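Local coordinates for oxidoreductase, putative (Neosartorya fumigata, PDB 6SLE), which probably catalyses NADP-dependent oxidoreduction as a member of the 3-hydroxyisobutyrate dehydrogenase and reductive aminase family, holding its cofactor in a Rossmann-type domain, at residues Tyr25-Trp30 and Lys43-Ser48; Asp59-Cys64 and His83-Ile88; Ala69-Thr74 and Arg99-Arg104. All coordinates share one frame; numbering follows the deposited sequence.

Interaction 1 of 3, residues Tyr25-Trp30 and Lys43-Ser48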
loop_
_atom_site.group_PDB
_atom_site.type_symbol
_atom_site.label_atom_id
_atom_site.label_comp_id
_atom_site.label_asym_id
_atom_site.label_seq_id
_atom_site.Cartn_x
_atom_site.Cartn_y
_atom_site.Cartn_z
ATOM N N TYR A 25 7.725 33.086 -16.223
ATOM C CA TYR A 25 6.318 33.406 -16.597
ATOM C C TYR A 25 5.924 34.697 -15.887
ATOM O O TYR A 25 6.618 35.088 -14.934
ATOM C CB TYR A 25 5.367 32.289 -16.174
ATOM C CG TYR A 25 5.236 31.115 -17.117
ATOM C CD1 TYR A 25 6.086 30.023 -17.038
ATOM C CD2 TYR A 25 4.212 31.059 -18.056
ATOM C CE1 TYR A 25 5.939 28.930 -17.876
ATOM C CE2 TYR A 25 4.041 29.966 -18.894
ATOM C CZ TYR A 25 4.903 28.889 -18.790
ATOM O OH TYR A 25 4.755 27.793 -19.598
ATOM N N LYS A 26 4.833 35.325 -16.319
ATOM C CA LYS A 26 4.170 36.466 -15.621
ATOM C C LYS A 26 3.164 35.890 -14.607
ATOM O O LYS A 26 1.951 35.895 -14.889
ATOM C CB LYS A 26 3.489 37.338 -16.687
ATOM C CG LYS A 26 2.803 38.613 -16.223
ATOM C CD LYS A 26 1.876 39.173 -17.298
ATOM C CE LYS A 26 2.332 40.493 -17.896
ATOM N N VAL A 27 3.661 35.398 -13.461
ATOM C CA VAL A 27 2.869 34.684 -12.409
ATOM C C VAL A 27 2.121 35.708 -11.551
ATOM O O VAL A 27 2.806 36.437 -10.819
ATOM C CB VAL A 27 3.790 33.833 -11.516
ATOM C CG1 VAL A 27 3.046 33.208 -10.351
ATOM C CG2 VAL A 27 4.491 32.761 -12.308
ATOM N N ALA A 28 0.784 35.708 -11.582
ATOM C CA ALA A 28 -0.069 36.431 -10.589
ATOM C C ALA A 28 -0.432 35.450 -9.475
ATOM O O ALA A 28 -0.611 34.265 -9.799
ATOM C CB ALA A 28 -1.308 37.003 -11.234
ATOM N N VAL A 29 -0.513 35.909 -8.220
ATOM C CA VAL A 29 -0.826 35.025 -7.062
ATOM C C VAL A 29 -1.816 35.685 -6.094
ATOM O O VAL A 29 -1.859 36.914 -6.039
ATOM C CB VAL A 29 0.452 34.567 -6.352
ATOM C CG1 VAL A 29 1.337 33.795 -7.294
ATOM C CG2 VAL A 29 1.182 35.720 -5.697
ATOM N N TRP A 30 -2.569 34.850 -5.362
ATOM C CA TRP A 30 -3.681 35.213 -4.449
ATOM C C TRP A 30 -3.695 34.236 -3.279
ATOM O O TRP A 30 -3.234 33.117 -3.469
ATOM C CB TRP A 30 -5.033 35.185 -5.176
ATOM C CG TRP A 30 -6.175 35.592 -4.291
ATOM C CD1 TRP A 30 -6.701 36.843 -4.166
ATOM C CD2 TRP A 30 -6.891 34.759 -3.367
ATOM N NE1 TRP A 30 -7.710 36.842 -3.245
ATOM C CE2 TRP A 30 -7.850 35.577 -2.733
ATOM C CE3 TRP A 30 -6.827 33.405 -3.014
ATOM C CZ2 TRP A 30 -8.722 35.085 -1.754
ATOM C CZ3 TRP A 30 -7.699 32.916 -2.056
ATOM C CH2 TRP A 30 -8.621 33.753 -1.426
ATOM N N LYS A 43 10.529 37.196 -5.817
ATOM C CA LYS A 43 10.912 36.250 -6.906
ATOM C C LYS A 43 10.191 36.641 -8.214
ATOM O O LYS A 43 10.500 36.022 -9.263
ATOM C CB LYS A 43 10.652 34.801 -6.476
ATOM N N GLY A 44 9.341 37.678 -8.165
ATOM C CA GLY A 44 8.751 38.320 -9.359
ATOM C C GLY A 44 7.233 38.227 -9.419
ATOM O O GLY A 44 6.645 38.890 -10.299
ATOM N N ALA A 45 6.586 37.495 -8.500
ATOM C CA ALA A 45 5.118 37.252 -8.546
ATOM C C ALA A 45 4.379 38.575 -8.314
ATOM O O ALA A 45 4.925 39.428 -7.641
ATOM C CB ALA A 45 4.711 36.203 -7.549
ATOM N N THR A 46 3.171 38.707 -8.883
ATOM C CA THR A 46 2.250 39.859 -8.709
ATOM C C THR A 46 1.125 39.429 -7.757
ATOM O O THR A 46 0.481 38.403 -8.054
ATOM C CB THR A 46 1.732 40.319 -10.073
ATOM O OG1 THR A 46 2.838 40.228 -10.962
ATOM C CG2 THR A 46 1.173 41.725 -10.105
ATOM N N LEU A 47 0.916 40.162 -6.660
ATOM C CA LEU A 47 -0.115 39.852 -5.628
ATOM C C LEU A 47 -1.475 40.405 -6.062
ATOM O O LEU A 47 -1.588 41.636 -6.147
ATOM C CB LEU A 47 0.284 40.444 -4.273
ATOM C CG LEU A 47 -0.800 40.342 -3.196
ATOM C CD1 LEU A 47 -1.158 38.886 -2.917
ATOM C CD2 LEU A 47 -0.395 41.053 -1.905
ATOM N N SER A 48 -2.460 39.522 -6.295
ATOM C CA SER A 48 -3.888 39.871 -6.542
ATOM C C SER A 48 -4.537 40.269 -5.211
ATOM O O SER A 48 -4.601 39.407 -4.295
ATOM C CB SER A 48 -4.636 38.735 -7.203
ATOM O OG SER A 48 -3.799 37.983 -8.069
#
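Val29 spends both of its backbone polar groups on Lys43-Ser48: its N donates to Thr46 O at 2.7 Å, and Val29 O accepts from Ser48 N, also at 2.7 Å. One step earlier, Thr46 N donates to Val27 O at 3.0 Å. This alternation marks a parallel pairing in which Ala28 lies opposite Thr46 and Val29 opposite Leu47. The backbones of Ala28 and Trp30 turn the other way, bonding to Val4, Ile6 and Gly8 in and just after strand 3-7.

Val29 O also takes a second donor, Ser48 OG at 3.0 Å. The hydroxyl sits above the carbonyl plane (C=O...OG angle 110°), leaving the approach nearly along the C=O axis to the amide. Ser48 chi1 of -33° keeps OG on the side of its own backbone N, which is how one serine can present both donors to the same oxygen.

Apolar contact is modest. Val29 CG2 meets Ala45 CB at 4.0 Å, and Val29 also packs on Ala17 of helix 11-22; the branched valine suits this buried place, and the small CB of Ala45 fits beside it. The chemistry implies that strand 46-47, at one edge of the sheet within this chain, is held chiefly by main-chain bonds, with the serine hydroxyl adding a side-chain grip.

Interaction 2 of 3, residues Asp59-Cys64 and His83-Ile88. With NAP (NADP nicotinamide-adenine-dinucleotide phosphate), chain I.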
loop_
_atom_site.group_PDB
_atom_site.type_symbol
_atom_site.label_atom_id
_atom_site.label_comp_id
_atom_site.label_asym_id
_atom_site.label_seq_id
_atom_site.Cartn_x
_atom_site.Cartn_y
_atom_site.Cartn_z
ATOM N N ASP A 59 -5.697 34.642 -18.240
ATOM C CA ASP A 59 -6.755 33.795 -18.873
ATOM C C ASP A 59 -6.478 32.312 -18.580
ATOM O O ASP A 59 -7.331 31.481 -18.889
ATOM C CB ASP A 59 -6.869 34.068 -20.379
ATOM C CG ASP A 59 -7.717 35.277 -20.763
ATOM O OD1 ASP A 59 -8.128 36.044 -19.864
ATOM O OD2 ASP A 59 -7.967 35.455 -21.964
ATOM N N LEU A 60 -5.304 31.979 -18.050
ATOM C CA LEU A 60 -5.015 30.659 -17.438
ATOM C C LEU A 60 -5.082 30.878 -15.939
ATOM O O LEU A 60 -4.417 31.815 -15.469
ATOM C CB LEU A 60 -3.622 30.162 -17.836
ATOM C CG LEU A 60 -3.334 28.714 -17.427
ATOM C CD1 LEU A 60 -4.380 27.752 -17.993
ATOM C CD2 LEU A 60 -1.934 28.282 -17.874
ATOM N N ILE A 61 -5.902 30.107 -15.236
ATOM C CA ILE A 61 -6.131 30.269 -13.773
ATOM C C ILE A 61 -5.974 28.897 -13.122
ATOM O O ILE A 61 -6.843 28.058 -13.322
ATOM C CB ILE A 61 -7.494 30.925 -13.521
ATOM C CG1 ILE A 61 -7.560 32.318 -14.149
ATOM C CG2 ILE A 61 -7.802 30.962 -12.033
ATOM C CD1 ILE A 61 -8.953 32.876 -14.228
ATOM N N ILE A 62 -4.876 28.684 -12.402
ATOM C CA ILE A 62 -4.572 27.424 -11.675
ATOM C C ILE A 62 -4.984 27.607 -10.217
ATOM O O ILE A 62 -4.171 28.168 -9.466
ATOM C CB ILE A 62 -3.077 27.053 -11.783
ATOM C CG1 ILE A 62 -2.525 27.178 -13.207
ATOM C CG2 ILE A 62 -2.879 25.651 -11.218
ATOM C CD1 ILE A 62 -3.018 26.080 -14.171
ATOM N N ILE A 63 -6.174 27.140 -9.828
ATOM C CA ILE A 63 -6.619 27.104 -8.395
ATOM C C ILE A 63 -6.002 25.867 -7.710
ATOM O O ILE A 63 -5.801 24.846 -8.384
ATOM C CB ILE A 63 -8.151 27.123 -8.289
ATOM C CG1 ILE A 63 -8.745 28.365 -8.949
ATOM C CG2 ILE A 63 -8.601 26.955 -6.855
ATOM C CD1 ILE A 63 -10.227 28.270 -9.181
ATOM N N CYS A 64 -5.686 25.965 -6.416
ATOM C CA CYS A 64 -5.160 24.838 -5.608
ATOM C C CYS A 64 -5.285 25.118 -4.097
ATOM O O CYS A 64 -4.354 25.750 -3.569
ATOM C CB CYS A 64 -3.707 24.573 -5.957
ATOM S SG CYS A 64 -3.123 23.124 -5.056
ATOM N N HIS A 83 -16.019 35.167 -17.779
ATOM C CA HIS A 83 -16.204 34.920 -19.242
ATOM C C HIS A 83 -14.857 34.958 -19.976
ATOM O O HIS A 83 -14.246 36.040 -20.010
ATOM C CB HIS A 83 -17.148 35.961 -19.865
ATOM N N GLY A 84 -14.425 33.822 -20.530
ATOM C CA GLY A 84 -13.258 33.688 -21.423
ATOM C C GLY A 84 -12.145 32.858 -20.801
ATOM O O GLY A 84 -11.324 32.307 -21.565
ATOM N N LYS A 85 -12.121 32.749 -19.467
ATOM C CA LYS A 85 -10.971 32.204 -18.690
ATOM C C LYS A 85 -10.956 30.673 -18.752
ATOM O O LYS A 85 -11.991 30.101 -19.096
ATOM C CB LYS A 85 -11.035 32.697 -17.245
ATOM C CG LYS A 85 -11.115 34.207 -17.071
ATOM C CD LYS A 85 -9.855 34.917 -17.477
ATOM C CE LYS A 85 -9.945 36.434 -17.506
ATOM N NZ LYS A 85 -11.013 37.019 -16.652
ATOM N N THR A 86 -9.807 30.043 -18.461
ATOM C CA THR A 86 -9.628 28.564 -18.424
ATOM C C THR A 86 -9.236 28.126 -17.007
ATOM O O THR A 86 -8.034 28.155 -16.690
ATOM C CB THR A 86 -8.571 28.072 -19.419
ATOM O OG1 THR A 86 -9.042 28.349 -20.739
ATOM C CG2 THR A 86 -8.258 26.597 -19.251
ATOM N N ILE A 87 -10.215 27.703 -16.201
ATOM C CA ILE A 87 -10.030 27.363 -14.764
ATOM C C ILE A 87 -9.486 25.937 -14.682
ATOM O O ILE A 87 -10.191 25.030 -15.153
ATOM C CB ILE A 87 -11.372 27.572 -14.035
ATOM C CG1 ILE A 87 -11.726 29.063 -13.995
ATOM C CG2 ILE A 87 -11.397 26.972 -12.642
ATOM C CD1 ILE A 87 -13.185 29.345 -14.198
ATOM N N ILE A 88 -8.259 25.763 -14.168
ATOM C CA ILE A 88 -7.653 24.438 -13.805
ATOM C C ILE A 88 -7.709 24.302 -12.277
ATOM O O ILE A 88 -6.915 24.980 -11.615
ATOM C CB ILE A 88 -6.208 24.268 -14.303
ATOM C CG1 ILE A 88 -5.976 24.786 -15.728
ATOM C CG2 ILE A 88 -5.744 22.816 -14.125
ATOM C CD1 ILE A 88 -6.945 24.245 -16.750
HETATM P PA NAP I . -2.449 23.294 3.005
HETATM O O1A NAP I . -1.044 22.940 3.642
HETATM O O2A NAP I . -3.554 23.327 4.040
HETATM O O5B NAP I . -2.653 24.590 2.088
HETATM C C5B NAP I . -3.764 25.311 2.514
HETATM C C4B NAP I . -4.265 26.178 1.378
HETATM O O4B NAP I . -5.719 26.141 1.333
HETATM C C3B NAP I . -3.953 27.630 1.611
HETATM O O3B NAP I . -4.024 28.172 0.276
HETATM C C2B NAP I . -5.136 28.054 2.422
HETATM O O2B NAP I . -5.264 29.441 2.644
HETATM C C1B NAP I . -6.244 27.473 1.560
HETATM N N9A NAP I . -7.605 27.544 2.191
HETATM C C8A NAP I . -8.074 26.900 3.292
HETATM N N7A NAP I . -9.370 27.225 3.557
HETATM C C5A NAP I . -9.748 28.067 2.575
HETATM C C6A NAP I . -10.975 28.814 2.258
HETATM N N6A NAP I . -12.067 28.654 3.081
HETATM N N1A NAP I . -10.956 29.634 1.154
HETATM C C2A NAP I . -9.868 29.773 0.367
HETATM N N3A NAP I . -8.702 29.143 0.641
HETATM C C4A NAP I . -8.596 28.301 1.701
HETATM O O3 NAP I . -2.682 22.399 1.669
HETATM P PN NAP I . -1.611 22.113 0.464
HETATM O O1N NAP I . -0.739 20.977 1.034
HETATM O O2N NAP I . -1.270 23.387 -0.301
HETATM O O5D NAP I . -2.560 21.326 -0.576
HETATM C C5D NAP I . -3.470 22.091 -1.361
HETATM C C4D NAP I . -4.145 21.186 -2.386
HETATM O O4D NAP I . -3.207 20.356 -3.117
HETATM C C3D NAP I . -5.057 20.250 -1.584
HETATM O O3D NAP I . -6.276 19.914 -2.319
HETATM C C2D NAP I . -4.152 19.066 -1.389
HETATM O O2D NAP I . -5.108 18.080 -1.137
HETATM C C1D NAP I . -3.464 18.972 -2.739
HETATM N N1N NAP I . -2.289 18.084 -2.766
HETATM C C2N NAP I . -1.246 18.235 -1.880
HETATM C C3N NAP I . -0.123 17.379 -1.922
HETATM C C7N NAP I . 1.016 17.504 -0.955
HETATM O O7N NAP I . 1.719 16.521 -0.688
HETATM N N7N NAP I . 1.240 18.690 -0.378
HETATM C C4N NAP I . -0.088 16.355 -2.877
HETATM C C5N NAP I . -1.143 16.226 -3.792
HETATM C C6N NAP I . -2.248 17.110 -3.713
HETATM P P2B NAP I . -4.529 29.987 3.974
HETATM O O1X NAP I . -4.598 28.763 4.906
HETATM O O2X NAP I . -3.194 30.387 3.222
HETATM O O3X NAP I . -5.342 31.103 4.622
#
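Ile62 and Ile88 run alongside each other in the same direction, with Ile62 CD1 3.6 Å from Ile88 CG1. They share a face with Leu60 and Thr86; there Leu60 CD1 reaches Ile88 CG1 at 4.1 Å, helped by a chi1 of -171° that sets CG opposite the backbone N. Elsewhere the Ile63 side chain runs alongside that of Ile87, CD1 to CG2 3.9 Å, and Ile61 CD1 rests on Lys85 CB. Beta-branched isoleucines favour extended backbone and suit a central strand, covered by helices: Ile62, with Leu60, reaches helix 137-147, while Ile63 packs on Val71 of helix 68-75.

Backbone hydrogen bonds join the parallel strands. Thr86 N donates to Asp59 O at 2.9 Å, Ile61 N to Thr86 O at 3.2 Å, Ile88 N to Ile61 O at 2.8 Å and Ile63 N to Ile88 O at 2.9 Å.

Charge appears at the start of the pairing. The Asp59 side chain lies roughly perpendicular to that of Lys85, with OD1 beside the lysine methylenes and NZ beyond salt-bridge range; NZ instead makes a weak hydrogen bond to Ile55 O. At the far end, Cys64 SG approaches the nicotinamide ribose of NADP. The chemistry implies a hydrophobic sheet centre whose main-chain polar groups are paired, with charge kept to one end and the cofactor at the other.

Interaction 3 of 3, residues Ala69-Thr74 and Arg99-Arg104. With NAP (NADP nicotinamide-adenine-dinucleotide phosphate), chain I.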
loop_
_atom_site.group_PDB
_atom_site.type_symbol
_atom_site.label_atom_id
_atom_site.label_comp_id
_atom_site.label_asym_id
_atom_site.label_seq_id
_atom_site.Cartn_x
_atom_site.Cartn_y
_atom_site.Cartn_z
ATOM N N ALA A 69 -15.028 23.534 -1.406
ATOM C CA ALA A 69 -15.845 24.551 -0.702
ATOM C C ALA A 69 -15.111 25.894 -0.814
ATOM O O ALA A 69 -15.709 26.852 -1.352
ATOM C CB ALA A 69 -16.141 24.146 0.718
ATOM N N ALA A 70 -13.841 25.920 -0.412
ATOM C CA ALA A 70 -12.912 27.077 -0.550
ATOM C C ALA A 70 -12.854 27.597 -2.001
ATOM O O ALA A 70 -12.720 28.825 -2.198
ATOM C CB ALA A 70 -11.535 26.686 -0.075
ATOM N N VAL A 71 -12.922 26.704 -2.992
ATOM C CA VAL A 71 -12.966 27.098 -4.434
ATOM C C VAL A 71 -14.219 27.960 -4.673
ATOM O O VAL A 71 -14.058 29.128 -5.086
ATOM C CB VAL A 71 -12.925 25.883 -5.367
ATOM C CG1 VAL A 71 -12.973 26.324 -6.825
ATOM C CG2 VAL A 71 -11.692 25.018 -5.081
ATOM N N GLU A 72 -15.412 27.423 -4.384
ATOM C CA GLU A 72 -16.718 28.132 -4.513
ATOM C C GLU A 72 -16.706 29.408 -3.672
ATOM O O GLU A 72 -17.118 30.460 -4.202
ATOM C CB GLU A 72 -17.889 27.280 -4.031
ATOM C CG GLU A 72 -18.325 26.226 -5.022
ATOM C CD GLU A 72 -19.480 25.332 -4.581
ATOM O OE1 GLU A 72 -20.149 25.675 -3.575
ATOM O OE2 GLU A 72 -19.716 24.295 -5.247
ATOM N N ALA A 73 -16.276 29.313 -2.412
ATOM C CA ALA A 73 -16.309 30.416 -1.427
ATOM C C ALA A 73 -15.540 31.617 -1.977
ATOM O O ALA A 73 -16.123 32.730 -2.027
ATOM C CB ALA A 73 -15.737 29.946 -0.110
ATOM N N THR A 74 -14.292 31.375 -2.405
ATOM C CA THR A 74 -13.295 32.392 -2.839
ATOM C C THR A 74 -13.705 33.025 -4.175
ATOM O O THR A 74 -13.553 34.260 -4.310
ATOM C CB THR A 74 -11.910 31.757 -2.967
ATOM O OG1 THR A 74 -11.621 31.183 -1.685
ATOM C CG2 THR A 74 -10.870 32.746 -3.446
ATOM N N ARG A 99 -17.812 17.912 -10.657
ATOM C CA ARG A 99 -18.899 18.061 -11.668
ATOM C C ARG A 99 -19.785 19.254 -11.287
ATOM O O ARG A 99 -20.180 20.001 -12.196
ATOM C CB ARG A 99 -19.693 16.760 -11.772
ATOM C CG ARG A 99 -18.846 15.544 -12.139
ATOM C CD ARG A 99 -19.736 14.428 -12.651
ATOM N NE ARG A 99 -19.057 13.159 -12.863
ATOM C CZ ARG A 99 -18.999 12.168 -11.979
ATOM N NH1 ARG A 99 -19.521 12.305 -10.769
ATOM N NH2 ARG A 99 -18.384 11.045 -12.297
ATOM N N LYS A 100 -20.075 19.437 -9.997
ATOM C CA LYS A 100 -20.899 20.570 -9.489
ATOM C C LYS A 100 -20.175 21.889 -9.799
ATOM O O LYS A 100 -20.854 22.837 -10.217
ATOM C CB LYS A 100 -21.184 20.407 -7.991
ATOM C CG LYS A 100 -22.532 19.816 -7.576
ATOM C CD LYS A 100 -22.999 20.352 -6.207
ATOM C CE LYS A 100 -23.669 21.717 -6.232
ATOM N NZ LYS A 100 -22.734 22.838 -6.498
ATOM N N LEU A 101 -18.850 21.933 -9.594
ATOM C CA LEU A 101 -17.966 23.102 -9.887
ATOM C C LEU A 101 -17.916 23.359 -11.395
ATOM O O LEU A 101 -18.024 24.533 -11.791
ATOM C CB LEU A 101 -16.560 22.817 -9.346
ATOM C CG LEU A 101 -16.041 23.678 -8.200
ATOM C CD1 LEU A 101 -17.170 24.266 -7.385
ATOM C CD2 LEU A 101 -15.124 22.863 -7.296
ATOM N N SER A 102 -17.753 22.303 -12.200
ATOM C CA SER A 102 -17.591 22.380 -13.674
ATOM C C SER A 102 -18.840 22.982 -14.316
ATOM O O SER A 102 -18.693 23.787 -15.249
ATOM C CB SER A 102 -17.287 21.041 -14.266
ATOM O OG SER A 102 -16.908 21.188 -15.637
ATOM N N ASP A 103 -20.021 22.593 -13.830
ATOM C CA ASP A 103 -21.343 23.092 -14.296
ATOM C C ASP A 103 -21.548 24.529 -13.794
ATOM O O ASP A 103 -22.075 25.352 -14.578
ATOM C CB ASP A 103 -22.486 22.194 -13.828
ATOM C CG ASP A 103 -22.335 20.730 -14.177
ATOM O OD1 ASP A 103 -21.308 20.379 -14.789
ATOM O OD2 ASP A 103 -23.242 19.941 -13.800
ATOM N N ARG A 104 -21.163 24.814 -12.546
ATOM C CA ARG A 104 -21.310 26.151 -11.906
ATOM C C ARG A 104 -20.497 27.189 -12.700
ATOM O O ARG A 104 -21.049 28.287 -12.975
ATOM C CB ARG A 104 -20.889 26.109 -10.439
ATOM C CG ARG A 104 -21.189 27.419 -9.718
ATOM C CD ARG A 104 -20.718 27.535 -8.276
ATOM N NE ARG A 104 -19.569 28.432 -8.164
ATOM C CZ ARG A 104 -19.179 29.112 -7.082
ATOM N NH1 ARG A 104 -19.841 29.029 -5.941
ATOM N NH2 ARG A 104 -18.110 29.889 -7.161
HETATM P PA NAP I . -2.449 23.294 3.005
HETATM O O1A NAP I . -1.044 22.940 3.642
HETATM O O2A NAP I . -3.554 23.327 4.040
HETATM O O5B NAP I . -2.653 24.590 2.088
HETATM C C5B NAP I . -3.764 25.311 2.514
HETATM C C4B NAP I . -4.265 26.178 1.378
HETATM O O4B NAP I . -5.719 26.141 1.333
HETATM C C3B NAP I . -3.953 27.630 1.611
HETATM O O3B NAP I . -4.024 28.172 0.276
HETATM C C2B NAP I . -5.136 28.054 2.422
HETATM O O2B NAP I . -5.264 29.441 2.644
HETATM C C1B NAP I . -6.244 27.473 1.560
HETATM N N9A NAP I . -7.605 27.544 2.191
HETATM C C8A NAP I . -8.074 26.900 3.292
HETATM N N7A NAP I . -9.370 27.225 3.557
HETATM C C5A NAP I . -9.748 28.067 2.575
HETATM C C6A NAP I . -10.975 28.814 2.258
HETATM N N6A NAP I . -12.067 28.654 3.081
HETATM N N1A NAP I . -10.956 29.634 1.154
HETATM C C2A NAP I . -9.868 29.773 0.367
HETATM N N3A NAP I . -8.702 29.143 0.641
HETATM C C4A NAP I . -8.596 28.301 1.701
HETATM O O3 NAP I . -2.682 22.399 1.669
HETATM P PN NAP I . -1.611 22.113 0.464
HETATM O O1N NAP I . -0.739 20.977 1.034
HETATM O O2N NAP I . -1.270 23.387 -0.301
HETATM O O5D NAP I . -2.560 21.326 -0.576
HETATM C C5D NAP I . -3.470 22.091 -1.361
HETATM C C4D NAP I . -4.145 21.186 -2.386
HETATM O O4D NAP I . -3.207 20.356 -3.117
HETATM C C3D NAP I . -5.057 20.250 -1.584
HETATM O O3D NAP I . -6.276 19.914 -2.319
HETATM C C2D NAP I . -4.152 19.066 -1.389
HETATM O O2D NAP I . -5.108 18.080 -1.137
HETATM C C1D NAP I . -3.464 18.972 -2.739
HETATM N N1N NAP I . -2.289 18.084 -2.766
HETATM C C2N NAP I . -1.246 18.235 -1.880
HETATM C C3N NAP I . -0.123 17.379 -1.922
HETATM C C7N NAP I . 1.016 17.504 -0.955
HETATM O O7N NAP I . 1.719 16.521 -0.688
HETATM N N7N NAP I . 1.240 18.690 -0.378
HETATM C C4N NAP I . -0.088 16.355 -2.877
HETATM C C5N NAP I . -1.143 16.226 -3.792
HETATM C C6N NAP I . -2.248 17.110 -3.713
HETATM P P2B NAP I . -4.529 29.987 3.974
HETATM O O1X NAP I . -4.598 28.763 4.906
HETATM O O2X NAP I . -3.194 30.387 3.222
HETATM O O3X NAP I . -5.342 31.103 4.622
#
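Lys100 meets Glu72 first, in a salt bridge at the outer side of the two helices: Lys100 NZ stands 3.6 Å from Glu72 OE2. The lysine chain bends twice near its end, and these turns bring NZ to the carboxylate, the two side chains lying roughly perpendicular. A long, flexible lysine suits this exposed place.

Leu101 comes next and supplies the apolar part. Its two methyls divide the work: CD1 lies against the CG methylene and carboxylate of Glu72, while CD2 faces Val71 CG1 at 4.1 Å. Val71 and Leu101 both continue down to Asn89 of strand 86-89, so branched apolar side chains pack between the helices and the sheet.

Arg104 closes the contact one turn later. Its guanidinium lies with Glu72 CG over one face, offset toward the rim, and its plane is 23° from that of the carboxylate. Arg104 NH2 donates to Glu72 O at 3.2 Å; the donor lies in the carbonyl plane on a lone pair, though the oxygen is tilted 17° from the guanidinium plane. Glu72 OE1 and Arg104 NH1 remain 4.1 Å apart, with no N-H directed at the oxygen, so any attraction between them is probably only electrostatic. Glu72 thus meets a positive side chain at its carboxylate and another at its backbone carbonyl.

Helix 68-75 also faces the cofactor, where Ala70 CB and Thr74 OG1 approach the adenine of NADP; Thr74 OG1 donates to Ala70 O at 2.7 Å, which fixes the hydroxyl.

With segment axes 11.1 Å apart and directions differing by 20°, these are successive, nearly parallel helices of a Rossmann fold, one following strand 60-63 and the other strand 86-89, flanking the nucleotide-binding sheet.

Interactions 1 and 2 pair parallel strands of one sheet, separated within it by strand 3-7: interaction 1 joins edge strand 46-47 to the sheet and is only partly buried, whereas interaction 2 lies at the buried centre. Both rely on main-chain hydrogen bonds, but isoleucine packing dominates the side chains of interaction 2. Interaction 3 joins helices beside the sheet and works mainly through side chains, one of which also reaches a backbone carbonyl, with charged groups outside and leucine and valine beneath. Interactions 2 and 3 interlock along the chain, because helix 68-75 connects the two strands of interaction 2. Trp30 of interaction 1 meets Thr74 of interaction 3, and interactions 2 and 3 both reach the bound NADP.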